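Local coordinates for protein arginine kinase (Anthopleura japonica, PDB 4RF6) that transfers the terminal phosphate of ATP to L-arginine, making phosphoarginine, ADP and a proton, with two phosphagen kinase units fused in tandem, at residues Trp58-Ser63 and Pro87-Ile92; Gly73-Asp78 and Arg200-Ala205; Val372-Leu377 and Glu393-Leu398; Gly476-Ser481 and Lys709-Glu714; Phe684-Arg689 and Asn705-Leu710. All coordinates share one frame; numbering follows the deposited sequence.

Contact 1 (Trp58-Ser63 and Pro87-Ile92)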
# COMPACT_ATOMS: atom_id res chain seq x y z
N TRP A 58 -7.59 -23.50 -37.75
CA TRP A 58 -6.49 -22.57 -37.97
C TRP A 58 -6.65 -21.28 -37.18
O TRP A 58 -5.66 -20.75 -36.65
CB TRP A 58 -6.31 -22.27 -39.46
CG TRP A 58 -5.05 -22.85 -39.99
CD1 TRP A 58 -4.92 -23.90 -40.86
CD2 TRP A 58 -3.72 -22.43 -39.68
NE1 TRP A 58 -3.59 -24.15 -41.11
CE2 TRP A 58 -2.83 -23.26 -40.39
CE3 TRP A 58 -3.19 -21.43 -38.86
CZ2 TRP A 58 -1.44 -23.12 -40.31
CZ3 TRP A 58 -1.82 -21.29 -38.78
CH2 TRP A 58 -0.96 -22.12 -39.50
N ASP A 59 -7.87 -20.76 -37.10
CA ASP A 59 -8.15 -19.57 -36.30
C ASP A 59 -7.74 -19.81 -34.85
O ASP A 59 -7.21 -18.92 -34.18
CB ASP A 59 -9.64 -19.21 -36.35
CG ASP A 59 -10.08 -18.69 -37.70
OD1 ASP A 59 -9.31 -17.92 -38.32
OD2 ASP A 59 -11.19 -19.04 -38.13
N CYS A 60 -8.00 -21.02 -34.37
CA CYS A 60 -7.72 -21.37 -32.99
C CYS A 60 -6.23 -21.55 -32.70
O CYS A 60 -5.75 -21.17 -31.64
CB CYS A 60 -8.49 -22.63 -32.60
SG CYS A 60 -10.26 -22.34 -32.42
N ILE A 61 -5.51 -22.14 -33.65
CA ILE A 61 -4.11 -22.46 -33.41
C ILE A 61 -3.16 -21.36 -33.87
O ILE A 61 -1.95 -21.46 -33.66
CB ILE A 61 -3.69 -23.76 -34.12
CG1 ILE A 61 -3.74 -23.58 -35.64
CG2 ILE A 61 -4.58 -24.93 -33.67
CD1 ILE A 61 -3.14 -24.74 -36.41
N ASN A 62 -3.69 -20.32 -34.51
CA ASN A 62 -2.85 -19.32 -35.16
C ASN A 62 -1.78 -18.69 -34.27
O ASN A 62 -0.63 -18.55 -34.67
CB ASN A 62 -3.67 -18.22 -35.83
CG ASN A 62 -2.83 -17.34 -36.74
OD1 ASN A 62 -2.14 -17.83 -37.63
ND2 ASN A 62 -2.87 -16.03 -36.50
N SER A 63 -2.17 -18.31 -33.05
CA SER A 63 -1.24 -17.61 -32.16
C SER A 63 -0.05 -18.50 -31.80
O SER A 63 1.09 -18.02 -31.70
CB SER A 63 -1.95 -17.13 -30.90
OG SER A 63 -1.07 -16.36 -30.10
N PRO A 87 -10.87 -32.78 -29.93
CA PRO A 87 -9.67 -33.63 -29.95
C PRO A 87 -8.38 -32.85 -29.69
O PRO A 87 -7.40 -33.43 -29.20
CB PRO A 87 -9.67 -34.19 -31.37
CG PRO A 87 -11.13 -34.29 -31.71
CD PRO A 87 -11.78 -33.10 -31.05
N LEU A 88 -8.38 -31.56 -30.02
CA LEU A 88 -7.25 -30.69 -29.71
C LEU A 88 -7.39 -30.10 -28.30
O LEU A 88 -6.53 -30.33 -27.44
CB LEU A 88 -7.13 -29.56 -30.74
CG LEU A 88 -6.00 -28.56 -30.49
CD1 LEU A 88 -4.66 -29.26 -30.49
CD2 LEU A 88 -6.01 -27.47 -31.53
N PHE A 89 -8.47 -29.36 -28.07
CA PHE A 89 -8.68 -28.68 -26.78
C PHE A 89 -8.71 -29.61 -25.57
O PHE A 89 -8.15 -29.28 -24.52
CB PHE A 89 -9.95 -27.81 -26.82
CG PHE A 89 -9.79 -26.52 -27.58
CD1 PHE A 89 -9.23 -25.41 -26.97
CD2 PHE A 89 -10.22 -26.41 -28.90
CE1 PHE A 89 -9.08 -24.21 -27.66
CE2 PHE A 89 -10.07 -25.22 -29.60
CZ PHE A 89 -9.50 -24.12 -28.98
N ASP A 90 -9.36 -30.77 -25.70
CA ASP A 90 -9.46 -31.71 -24.57
C ASP A 90 -8.10 -32.13 -24.04
O ASP A 90 -7.85 -32.13 -22.83
CB ASP A 90 -10.26 -32.96 -24.96
CG ASP A 90 -11.73 -32.68 -25.18
OD1 ASP A 90 -12.17 -31.56 -24.84
OD2 ASP A 90 -12.43 -33.57 -25.70
N ALA A 91 -7.22 -32.50 -24.96
CA ALA A 91 -5.87 -32.91 -24.61
C ALA A 91 -5.12 -31.75 -23.96
O ALA A 91 -4.46 -31.92 -22.93
CB ALA A 91 -5.13 -33.39 -25.84
N ILE A 92 -5.22 -30.58 -24.57
CA ILE A 92 -4.57 -29.38 -24.05
C ILE A 92 -5.06 -29.06 -22.63
O ILE A 92 -4.26 -28.80 -21.73
CB ILE A 92 -4.80 -28.17 -24.97
CG1 ILE A 92 -4.05 -28.36 -26.29
CG2 ILE A 92 -4.37 -26.87 -24.28
CD1 ILE A 92 -4.17 -27.18 -27.24
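The ring of Phe89 turns its edge to Cys60: SG lies in the ring plane, 88° off the normal and 5.1 Å from the ring centroid. This is a Cys sulfur-aromatic contact made at the rim, where the ring hydrogens can meet the polarisable sulfur. It joins two helices, 57-66 and 86-96, of the small, all-helical N-terminal domain of the first phosphagen kinase unit. The other flat group, the indole of Trp58, receives CD1 of Ile61 over the centre of one face, while the ring of Phe43 meets it with planes nearly perpendicular.

Ile61 works in two directions. Its CD1 branch covers the indole of its own helix, and its CG2 branch touches CD2 of Leu88 across the gap at 3.6 Å, the two side chains running at about a right angle. Leu88 reaches that point because CG is anti to its backbone N (chi1 178°). No hydrogen bond crosses between the helices, and all four touching residues are buried, so shape and dispersion carry the contact.

Val74 of the loop 73-78, which by similarity belongs to the substrate-binding site, packs on Phe89, so the helix pair backs that loop. At the ring's leading corner the sulfur spans two carbons almost evenly, with Phe89 CZ 3.9 Å and Phe89 CE2 4.0 Å from Cys60 SG.

Contact 2 (Gly73-Asp78 and Arg200-Ala205)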
# COMPACT_ATOMS: atom_id res chain seq x y z
N GLY A 73 -0.75 -21.87 -26.72
CA GLY A 73 -0.75 -21.68 -28.16
C GLY A 73 -2.06 -21.87 -28.91
O GLY A 73 -2.06 -21.92 -30.15
N VAL A 74 -3.17 -22.00 -28.19
CA VAL A 74 -4.49 -21.98 -28.82
C VAL A 74 -5.44 -21.04 -28.08
O VAL A 74 -5.32 -20.85 -26.87
CB VAL A 74 -5.13 -23.38 -28.93
CG1 VAL A 74 -4.20 -24.36 -29.62
CG2 VAL A 74 -5.52 -23.89 -27.55
N TYR A 75 -6.38 -20.46 -28.82
CA TYR A 75 -7.47 -19.70 -28.23
C TYR A 75 -8.77 -20.20 -28.86
O TYR A 75 -8.79 -20.59 -30.03
CB TYR A 75 -7.31 -18.20 -28.49
CG TYR A 75 -6.12 -17.56 -27.79
CD1 TYR A 75 -4.85 -17.64 -28.35
CD2 TYR A 75 -6.28 -16.87 -26.60
CE1 TYR A 75 -3.76 -17.06 -27.72
CE2 TYR A 75 -5.19 -16.28 -25.96
CZ TYR A 75 -3.94 -16.38 -26.53
OH TYR A 75 -2.85 -15.80 -25.91
N ALA A 76 -9.86 -20.18 -28.09
CA ALA A 76 -11.17 -20.58 -28.61
C ALA A 76 -11.95 -19.36 -29.08
O ALA A 76 -12.12 -18.40 -28.32
CB ALA A 76 -11.95 -21.33 -27.56
N GLY A 77 -12.42 -19.38 -30.32
CA GLY A 77 -13.14 -18.24 -30.85
C GLY A 77 -14.55 -18.19 -30.30
O GLY A 77 -15.19 -17.13 -30.30
N ASP A 78 -15.04 -19.34 -29.85
CA ASP A 78 -16.37 -19.43 -29.27
C ASP A 78 -16.49 -20.70 -28.44
O ASP A 78 -15.57 -21.52 -28.42
CB ASP A 78 -17.47 -19.37 -30.35
CG ASP A 78 -17.28 -20.41 -31.45
OD1 ASP A 78 -16.51 -21.37 -31.26
OD2 ASP A 78 -17.92 -20.27 -32.52
N ARG A 200 1.68 -9.53 -29.10
CA ARG A 200 1.77 -10.40 -30.27
C ARG A 200 0.92 -11.66 -30.14
O ARG A 200 0.46 -12.21 -31.14
CB ARG A 200 3.23 -10.78 -30.55
CG ARG A 200 3.96 -11.42 -29.36
CD ARG A 200 5.43 -11.66 -29.69
NE ARG A 200 6.20 -12.11 -28.54
CZ ARG A 200 6.48 -13.39 -28.27
NH1 ARG A 200 6.05 -14.35 -29.07
NH2 ARG A 200 7.20 -13.70 -27.20
N PHE A 201 0.71 -12.12 -28.91
CA PHE A 201 -0.09 -13.32 -28.66
C PHE A 201 -1.57 -13.06 -28.93
O PHE A 201 -2.23 -13.86 -29.60
CB PHE A 201 0.13 -13.83 -27.23
CG PHE A 201 1.53 -14.30 -26.95
CD1 PHE A 201 1.89 -15.62 -27.21
CD2 PHE A 201 2.48 -13.44 -26.42
CE1 PHE A 201 3.18 -16.07 -26.95
CE2 PHE A 201 3.77 -13.89 -26.16
CZ PHE A 201 4.12 -15.20 -26.43
N LEU A 202 -2.09 -11.95 -28.41
CA LEU A 202 -3.49 -11.57 -28.62
C LEU A 202 -3.73 -11.14 -30.06
O LEU A 202 -4.78 -11.44 -30.66
CB LEU A 202 -3.89 -10.45 -27.66
CG LEU A 202 -3.70 -10.75 -26.18
CD1 LEU A 202 -4.34 -9.67 -25.33
CD2 LEU A 202 -4.27 -12.11 -25.83
N GLU A 203 -2.75 -10.43 -30.62
CA GLU A 203 -2.79 -10.03 -32.03
C GLU A 203 -3.03 -11.25 -32.93
O GLU A 203 -3.97 -11.27 -33.73
CB GLU A 203 -1.48 -9.33 -32.41
CG GLU A 203 -1.37 -8.95 -33.88
CD GLU A 203 -2.35 -7.87 -34.29
OE1 GLU A 203 -2.84 -7.13 -33.41
OE2 GLU A 203 -2.63 -7.77 -35.50
N ALA A 204 -2.18 -12.26 -32.80
CA ALA A 204 -2.27 -13.45 -33.65
C ALA A 204 -3.52 -14.28 -33.37
O ALA A 204 -3.94 -15.09 -34.21
CB ALA A 204 -1.01 -14.30 -33.50
N ALA A 205 -4.11 -14.09 -32.19
CA ALA A 205 -5.31 -14.82 -31.80
C ALA A 205 -6.57 -14.22 -32.43
O ALA A 205 -7.64 -14.84 -32.40
CB ALA A 205 -5.44 -14.83 -30.29
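Tyr75 and Ala205 bring their CA atoms within 6.4 Å of each other where the irregular loop 73-78, with an extended backbone at Tyr75, passes the helix 200-205, and both CB atoms point across the gap.

The tyrosine ring carries the contact. The methyl group of Ala205 sits over one of its faces, CB standing 3.8 Å from the ring centroid and 25° off the normal, a CH-pi contact displaced toward the rim. The closest ring atom is CD1 of Tyr75, 3.5 Å from CB of Ala205. With CG anti to the carbonyl carbon (chi1 -67°), the ring extends along the helix and carries its hydroxyl to the preceding turn. There Tyr75 OH lies 3.8 Å from CB of Phe201 and 4.0 Å from CD2 of Leu202, whose side chain runs at about a right angle to that of the tyrosine.

Gly73, Val74 and Tyr75 belong, by similarity, to the substrate-binding loop of the N-terminal domain, and the helix belongs to the C-terminal catalytic part, so this is an interdomain contact beside the presumed arginine site. Cys278 and Glu232, also substrate-binding by similarity, lie close to Tyr75 and Leu202 respectively.

Within the helix segment, CE2 of Phe201 lies over the guanidinium centre of Arg200, 3.5 Å above its plane. That guanidinium group makes a salt bridge to Asp69 and a hydrogen bond to Asn67.

Contact 3 (Val372-Leu377 and Glu393-Leu398)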
# COMPACT_ATOMS: atom_id res chain seq x y z
N VAL A 372 14.52 -14.96 23.44
CA VAL A 372 15.82 -14.87 24.09
C VAL A 372 16.34 -13.43 24.12
O VAL A 372 16.07 -12.66 23.20
CB VAL A 372 16.81 -15.81 23.36
CG1 VAL A 372 18.24 -15.29 23.42
CG2 VAL A 372 16.72 -17.22 23.93
N PHE A 373 17.06 -13.06 25.18
CA PHE A 373 17.68 -11.74 25.28
C PHE A 373 18.51 -11.43 24.04
O PHE A 373 19.30 -12.27 23.59
CB PHE A 373 18.57 -11.67 26.53
CG PHE A 373 19.07 -10.28 26.83
CD1 PHE A 373 18.32 -9.41 27.61
CD2 PHE A 373 20.30 -9.85 26.33
CE1 PHE A 373 18.78 -8.14 27.89
CE2 PHE A 373 20.76 -8.58 26.60
CZ PHE A 373 20.00 -7.72 27.38
N PRO A 374 18.33 -10.23 23.47
CA PRO A 374 19.03 -9.85 22.24
C PRO A 374 20.54 -9.82 22.47
O PRO A 374 21.05 -8.84 23.01
CB PRO A 374 18.52 -8.43 21.96
CG PRO A 374 17.26 -8.29 22.79
CD PRO A 374 17.49 -9.14 24.00
N GLU A 375 21.23 -10.88 22.06
CA GLU A 375 22.67 -11.02 22.29
C GLU A 375 23.50 -9.84 21.76
O GLU A 375 24.53 -9.50 22.34
CB GLU A 375 23.19 -12.33 21.69
CG GLU A 375 24.42 -12.91 22.39
CD GLU A 375 24.08 -13.53 23.74
OE1 GLU A 375 22.89 -13.84 23.97
OE2 GLU A 375 25.00 -13.73 24.56
N VAL A 376 23.03 -9.22 20.68
CA VAL A 376 23.75 -8.10 20.06
C VAL A 376 23.92 -6.92 21.02
O VAL A 376 24.81 -6.09 20.84
CB VAL A 376 23.06 -7.61 18.76
CG1 VAL A 376 22.86 -8.76 17.79
CG2 VAL A 376 21.72 -6.95 19.07
N LEU A 377 23.06 -6.84 22.04
CA LEU A 377 23.12 -5.76 23.01
C LEU A 377 24.29 -5.94 23.98
O LEU A 377 24.75 -4.98 24.59
CB LEU A 377 21.81 -5.65 23.78
CG LEU A 377 20.59 -5.15 23.02
CD1 LEU A 377 19.37 -5.04 23.93
CD2 LEU A 377 20.89 -3.81 22.37
N GLU A 393 17.09 -9.40 33.33
CA GLU A 393 16.02 -9.61 34.31
C GLU A 393 14.79 -8.82 33.91
O GLU A 393 13.66 -9.32 33.95
CB GLU A 393 16.46 -9.19 35.71
CG GLU A 393 17.79 -9.76 36.17
CD GLU A 393 18.98 -8.98 35.63
OE1 GLU A 393 20.00 -9.60 35.30
OE2 GLU A 393 18.88 -7.73 35.55
N LEU A 394 15.01 -7.56 33.54
CA LEU A 394 13.94 -6.69 33.08
C LEU A 394 13.31 -7.30 31.82
O LEU A 394 12.08 -7.34 31.69
CB LEU A 394 14.48 -5.29 32.79
CG LEU A 394 13.53 -4.11 32.58
CD1 LEU A 394 14.22 -2.82 32.99
CD2 LEU A 394 13.11 -4.00 31.13
N PHE A 395 14.16 -7.76 30.91
CA PHE A 395 13.70 -8.43 29.70
C PHE A 395 12.82 -9.63 30.03
O PHE A 395 11.74 -9.80 29.45
CB PHE A 395 14.90 -8.88 28.85
CG PHE A 395 14.51 -9.62 27.60
CD1 PHE A 395 13.97 -8.93 26.51
CD2 PHE A 395 14.68 -10.99 27.49
CE1 PHE A 395 13.61 -9.60 25.35
CE2 PHE A 395 14.32 -11.67 26.34
CZ PHE A 395 13.79 -10.97 25.26
N ASP A 396 13.27 -10.45 30.98
CA ASP A 396 12.53 -11.63 31.37
C ASP A 396 11.17 -11.30 32.01
O ASP A 396 10.18 -11.99 31.75
CB ASP A 396 13.36 -12.52 32.31
CG ASP A 396 14.42 -13.31 31.57
OD1 ASP A 396 15.43 -13.69 32.22
OD2 ASP A 396 14.26 -13.54 30.36
N SER A 397 11.14 -10.25 32.82
CA SER A 397 9.90 -9.87 33.50
C SER A 397 8.85 -9.29 32.55
O SER A 397 7.66 -9.27 32.88
CB SER A 397 10.19 -8.89 34.65
OG SER A 397 10.92 -7.75 34.21
N LEU A 398 9.27 -8.85 31.37
CA LEU A 398 8.37 -8.16 30.44
C LEU A 398 8.13 -8.87 29.10
O LEU A 398 7.13 -8.61 28.44
CB LEU A 398 8.87 -6.73 30.18
CG LEU A 398 8.96 -5.79 31.39
CD1 LEU A 398 9.56 -4.46 31.00
CD2 LEU A 398 7.58 -5.59 32.01
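Phe395 lays its ring against the backbone of Val372, Phe373 and Pro374, and here the packing is close: CE2 of Phe395 is 3.3 Å from N of Phe373 and 3.5 Å from C of Val372. Over one face come CA of Phe373, 4.0 Å from the centroid, and CD of Pro374, 4.3 Å from it and 16° off the normal, both CH-pi contacts. The ring of Phe373 adds an offset edge-to-face pair, its edge toward the Phe395 face with planes at 86°. Since CG of Phe373 is anti to the backbone N (chi1 -171°), CD1 turns to CB of Phe395, 3.7 Å away. Pro374 CD also sits over a face of the Phe373 ring, wedged between both aromatics.

The outer side is looser. Val372 is exposed, and its side chain points away from the helix. Inward, Leu409 packs on Phe395, while Tyr410, Ile413 and Val417 of the helix 409-418 meet Pro374.

This packing lies within the N-terminal part of the second repeat and holds its first residues, which follow the long helix 344-370, against the helix 392-398. No hydrogen bond crosses it; aromatic faces and C-H groups supply the cohesion, making it dependent on shape more than on charge.

Contact 4 (Gly476-Ser481 and Lys709-Glu714)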
# COMPACT_ATOMS: atom_id res chain seq x y z
N GLY A 476 13.24 42.42 9.75
CA GLY A 476 13.88 41.18 9.37
C GLY A 476 15.38 41.32 9.19
O GLY A 476 16.01 40.52 8.49
N THR A 477 15.95 42.34 9.83
CA THR A 477 17.38 42.62 9.75
C THR A 477 18.17 41.46 10.34
O THR A 477 19.22 41.05 9.81
CB THR A 477 17.72 43.91 10.51
OG1 THR A 477 16.91 44.99 10.02
CG2 THR A 477 19.20 44.26 10.35
N TYR A 478 17.66 40.91 11.44
CA TYR A 478 18.34 39.86 12.17
C TYR A 478 17.55 38.55 12.12
O TYR A 478 18.13 37.48 11.88
CB TYR A 478 18.58 40.29 13.61
CG TYR A 478 19.34 41.59 13.71
CD1 TYR A 478 18.68 42.79 13.96
CD2 TYR A 478 20.72 41.62 13.53
CE1 TYR A 478 19.38 43.98 14.04
CE2 TYR A 478 21.42 42.81 13.61
CZ TYR A 478 20.75 43.98 13.86
OH TYR A 478 21.45 45.16 13.93
N ILE A 479 16.24 38.63 12.34
CA ILE A 479 15.40 37.44 12.32
C ILE A 479 14.81 37.21 10.94
O ILE A 479 13.97 37.99 10.48
CB ILE A 479 14.29 37.50 13.38
CG1 ILE A 479 14.89 37.71 14.77
CG2 ILE A 479 13.48 36.21 13.35
CD1 ILE A 479 13.88 38.04 15.87
N ARG A 480 15.24 36.13 10.28
CA ARG A 480 14.84 35.87 8.90
C ARG A 480 13.56 35.04 8.78
O ARG A 480 12.77 35.27 7.86
CB ARG A 480 15.99 35.19 8.14
CG ARG A 480 17.30 35.98 8.16
CD ARG A 480 17.45 36.90 6.94
NE ARG A 480 16.55 38.05 6.95
CZ ARG A 480 15.78 38.40 5.93
NH1 ARG A 480 14.99 39.47 6.02
NH2 ARG A 480 15.79 37.68 4.82
N SER A 481 13.36 34.09 9.70
CA SER A 481 12.15 33.26 9.67
C SER A 481 11.82 32.66 11.04
O SER A 481 12.69 32.55 11.91
CB SER A 481 12.27 32.16 8.60
OG SER A 481 13.31 31.24 8.92
N LYS A 709 16.84 38.81 24.16
CA LYS A 709 18.12 39.17 24.75
C LYS A 709 19.28 39.04 23.76
O LYS A 709 20.23 39.82 23.81
CB LYS A 709 18.38 38.33 26.00
CG LYS A 709 17.39 38.63 27.12
CD LYS A 709 17.92 38.17 28.47
CE LYS A 709 17.12 38.80 29.60
NZ LYS A 709 17.71 38.52 30.94
N LEU A 710 19.20 38.05 22.87
CA LEU A 710 20.20 37.90 21.82
C LEU A 710 20.14 39.10 20.87
O LEU A 710 21.16 39.58 20.39
CB LEU A 710 19.99 36.60 21.04
CG LEU A 710 20.08 35.31 21.86
CD1 LEU A 710 19.84 34.09 21.00
CD2 LEU A 710 21.44 35.22 22.54
N LEU A 711 18.92 39.59 20.63
CA LEU A 711 18.74 40.75 19.76
C LEU A 711 19.28 42.02 20.40
O LEU A 711 19.86 42.88 19.71
CB LEU A 711 17.26 40.95 19.41
CG LEU A 711 16.81 40.27 18.13
CD1 LEU A 711 15.47 40.81 17.66
CD2 LEU A 711 17.86 40.45 17.05
N GLU A 712 19.10 42.16 21.71
CA GLU A 712 19.54 43.35 22.42
C GLU A 712 21.06 43.52 22.36
O GLU A 712 21.57 44.63 22.36
CB GLU A 712 19.04 43.33 23.87
CG GLU A 712 17.62 43.89 24.04
CD GLU A 712 16.89 43.32 25.26
OE1 GLU A 712 17.45 42.43 25.93
OE2 GLU A 712 15.76 43.78 25.53
N ILE A 713 21.77 42.40 22.29
CA ILE A 713 23.23 42.41 22.15
C ILE A 713 23.64 42.66 20.69
O ILE A 713 24.56 43.44 20.42
CB ILE A 713 23.86 41.11 22.69
CG1 ILE A 713 23.65 41.01 24.20
CG2 ILE A 713 25.35 41.05 22.36
CD1 ILE A 713 24.17 39.72 24.83
N GLU A 714 22.94 42.03 19.75
CA GLU A 714 23.24 42.23 18.34
C GLU A 714 22.92 43.66 17.86
O GLU A 714 23.39 44.09 16.81
CB GLU A 714 22.49 41.21 17.47
CG GLU A 714 23.22 40.84 16.19
CD GLU A 714 24.52 40.10 16.46
OE1 GLU A 714 25.46 40.25 15.65
OE2 GLU A 714 24.61 39.38 17.47
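Tyr478 and Leu711 meet where the chain enters the strand 479-488. The tyrosine has CG anti to the carbonyl carbon (chi1 -55°), which stands its ring up beside the last turn of the helix. Its CB takes the closest touch, 3.5 Å from CD2 of Leu711, a methyl that lies obliquely to the ring. Leu711 has a chi1 of -92°, well away from the usual staggered value, and its two methyls part: CD2 goes to the tyrosine, CD1 to Ile479, whose CD1 it meets at 3.7 Å. The isoleucine reaches there with an extended CG1 branch, crossing the leucine at about a right angle.

Glu714 is bent at chi2, and its aliphatic part serves the ring: CG lies 3.7 Å from CE2 of Tyr478. Its carboxylate accepts hydrogen bonds from the backbone N of Lys648 and Ala649 at the start of the helix 647-651, where the helix dipole would probably stabilise its charge.

On the loop side, Arg480 curls back and grips O of Gly476 side-on with two nitrogens, NE at 3.0 Å and NH1 at 2.9 Å. The NE bond lies in the carbonyl plane, whereas NH1 is tilted 32° from it.

Arg480 and Ser481 both face His643 in a classic beta bulge against the strand 638-645. Val642 and Val644 of that neighbouring strand pack on Ile479, and through Tyr478 and Ile479 the end of the helix 696-714 rests on the start of the strand 479-488, an inner strand of the antiparallel sheet.

Contact 5 (Phe684-Arg689 and Asn705-Leu710)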
# COMPACT_ATOMS: atom_id res chain seq x y z
N PHE A 684 21.60 31.59 12.27
CA PHE A 684 21.63 30.53 13.26
C PHE A 684 20.22 30.00 13.44
O PHE A 684 19.25 30.76 13.42
CB PHE A 684 22.17 31.06 14.59
CG PHE A 684 23.61 31.50 14.56
CD1 PHE A 684 24.58 30.79 15.26
CD2 PHE A 684 24.00 32.63 13.85
CE1 PHE A 684 25.90 31.19 15.24
CE2 PHE A 684 25.33 33.03 13.82
CZ PHE A 684 26.28 32.31 14.52
N ASP A 685 20.10 28.68 13.60
CA ASP A 685 18.84 28.10 14.01
C ASP A 685 18.79 28.10 15.52
O ASP A 685 19.58 27.42 16.17
CB ASP A 685 18.71 26.66 13.50
CG ASP A 685 17.39 26.02 13.90
OD1 ASP A 685 17.22 25.68 15.10
OD2 ASP A 685 16.52 25.85 13.03
N ILE A 686 17.86 28.88 16.08
CA ILE A 686 17.62 28.85 17.52
C ILE A 686 16.43 27.95 17.77
O ILE A 686 15.34 28.20 17.24
CB ILE A 686 17.28 30.25 18.05
CG1 ILE A 686 18.21 31.29 17.44
CG2 ILE A 686 17.31 30.26 19.59
CD1 ILE A 686 19.31 31.74 18.37
N SER A 687 16.62 26.91 18.57
CA SER A 687 15.53 25.98 18.85
C SER A 687 15.41 25.66 20.34
O SER A 687 16.37 25.84 21.09
CB SER A 687 15.72 24.69 18.05
OG SER A 687 16.90 24.01 18.44
N ASN A 688 14.24 25.18 20.75
CA ASN A 688 14.03 24.80 22.14
C ASN A 688 14.75 23.50 22.47
O ASN A 688 14.83 22.59 21.64
CB ASN A 688 12.54 24.64 22.40
CG ASN A 688 11.93 23.54 21.56
OD1 ASN A 688 11.83 23.65 20.33
ND2 ASN A 688 11.52 22.45 22.22
N ARG A 689 15.27 23.39 23.70
CA ARG A 689 15.96 22.18 24.13
C ARG A 689 15.03 21.16 24.78
O ARG A 689 15.28 19.95 24.71
CB ARG A 689 17.11 22.53 25.08
CG ARG A 689 18.34 23.14 24.40
CD ARG A 689 19.61 22.41 24.81
NE ARG A 689 20.32 23.07 25.91
CZ ARG A 689 21.00 22.43 26.86
NH1 ARG A 689 21.05 21.11 26.87
NH2 ARG A 689 21.62 23.12 27.81
N ASN A 705 11.76 35.25 24.89
CA ASN A 705 12.58 35.94 25.87
C ASN A 705 14.06 35.82 25.56
O ASN A 705 14.81 36.80 25.62
CB ASN A 705 12.28 35.42 27.28
CG ASN A 705 10.90 35.83 27.78
OD1 ASN A 705 10.30 36.76 27.25
ND2 ASN A 705 10.40 35.13 28.80
N GLY A 706 14.48 34.60 25.22
CA GLY A 706 15.86 34.32 24.87
C GLY A 706 16.33 35.07 23.64
O GLY A 706 17.35 35.76 23.69
N VAL A 707 15.57 34.96 22.56
CA VAL A 707 15.88 35.65 21.30
C VAL A 707 15.89 37.17 21.49
O VAL A 707 16.71 37.88 20.89
CB VAL A 707 14.89 35.26 20.18
CG1 VAL A 707 15.09 36.10 18.94
CG2 VAL A 707 15.05 33.77 19.83
N LYS A 708 15.00 37.67 22.35
CA LYS A 708 14.95 39.09 22.65
C LYS A 708 16.28 39.57 23.21
O LYS A 708 16.82 40.60 22.79
CB LYS A 708 13.83 39.37 23.66
CG LYS A 708 13.56 40.85 23.95
CD LYS A 708 12.45 40.98 24.99
CE LYS A 708 11.75 42.32 24.93
NZ LYS A 708 12.67 43.46 25.21
N LYS A 709 16.84 38.81 24.16
CA LYS A 709 18.12 39.17 24.75
C LYS A 709 19.28 39.04 23.76
O LYS A 709 20.23 39.82 23.81
CB LYS A 709 18.38 38.33 26.00
CG LYS A 709 17.39 38.63 27.12
CD LYS A 709 17.92 38.17 28.47
CE LYS A 709 17.12 38.80 29.60
NZ LYS A 709 17.71 38.52 30.94
N LEU A 710 19.20 38.05 22.87
CA LEU A 710 20.20 37.90 21.82
C LEU A 710 20.14 39.10 20.87
O LEU A 710 21.16 39.58 20.39
CB LEU A 710 19.99 36.60 21.04
CG LEU A 710 20.08 35.31 21.86
CD1 LEU A 710 19.84 34.09 21.00
CD2 LEU A 710 21.44 35.22 22.54
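Apolar contacts between Ile686 and the helix residues Val707 and Leu710 make up the whole interface. Ile686 points at the helix and divides its branches between two successive turns. Its CD1 meets CD1 of Leu710 tip to tip at 3.6 Å. Its CG2 touches CG2 of Val707 more lightly, at 4.2 Å, the two side chains lying oblique to each other. A chi2 of -102°, away from a staggered value, swings CD1 of the isoleucine to the leucine methyl.

Hydrogen bonds belong to each element separately. The backbone of Ile686 pairs with Val642 in the strand 638-645, and in the helix N of Leu710 bonds to O of Gly706 at 3.1 Å. The neighbouring Asp685, whose side chain leaves from the other face of the strand, forms a salt bridge with Arg639.

The contact packs the C-terminal helix 696-714 on one face of the catalytic domain's antiparallel sheet. Ile664 and Ala666 of the edge strand 664-668 flank Ile686, while Phe655 and Ile658 of the helix 655-661 cover Leu710. With methyl groups alone meeting and all three residues buried, exclusion of water and dispersion hold the helix to the sheet here, without a directional bond to fix its register.

The five contacts sample both halves of the tandem enzyme. Contacts 1 and 2 interleave along the chain in the first repeat, with centres about 10 Å apart; Asn62 and Ser63 of the helix 57-66 hydrogen-bond to the backbone of the helix 200-205, tying that helix to the catalytic part. Contact 3 follows, about 64 Å from contact 1 between centres, near the start of the second repeat. Contacts 4 and 5 come last, sharing Lys709, Leu710 and the helix 696-714, which packs on two strands of one eight-stranded sheet; their centres lie about 9 Å apart, and Ile479 touches Val707. Contacts 1 and 4, about 84 Å apart between centres, belong to different repeats, in keeping with a tandem of two phosphagen kinase units.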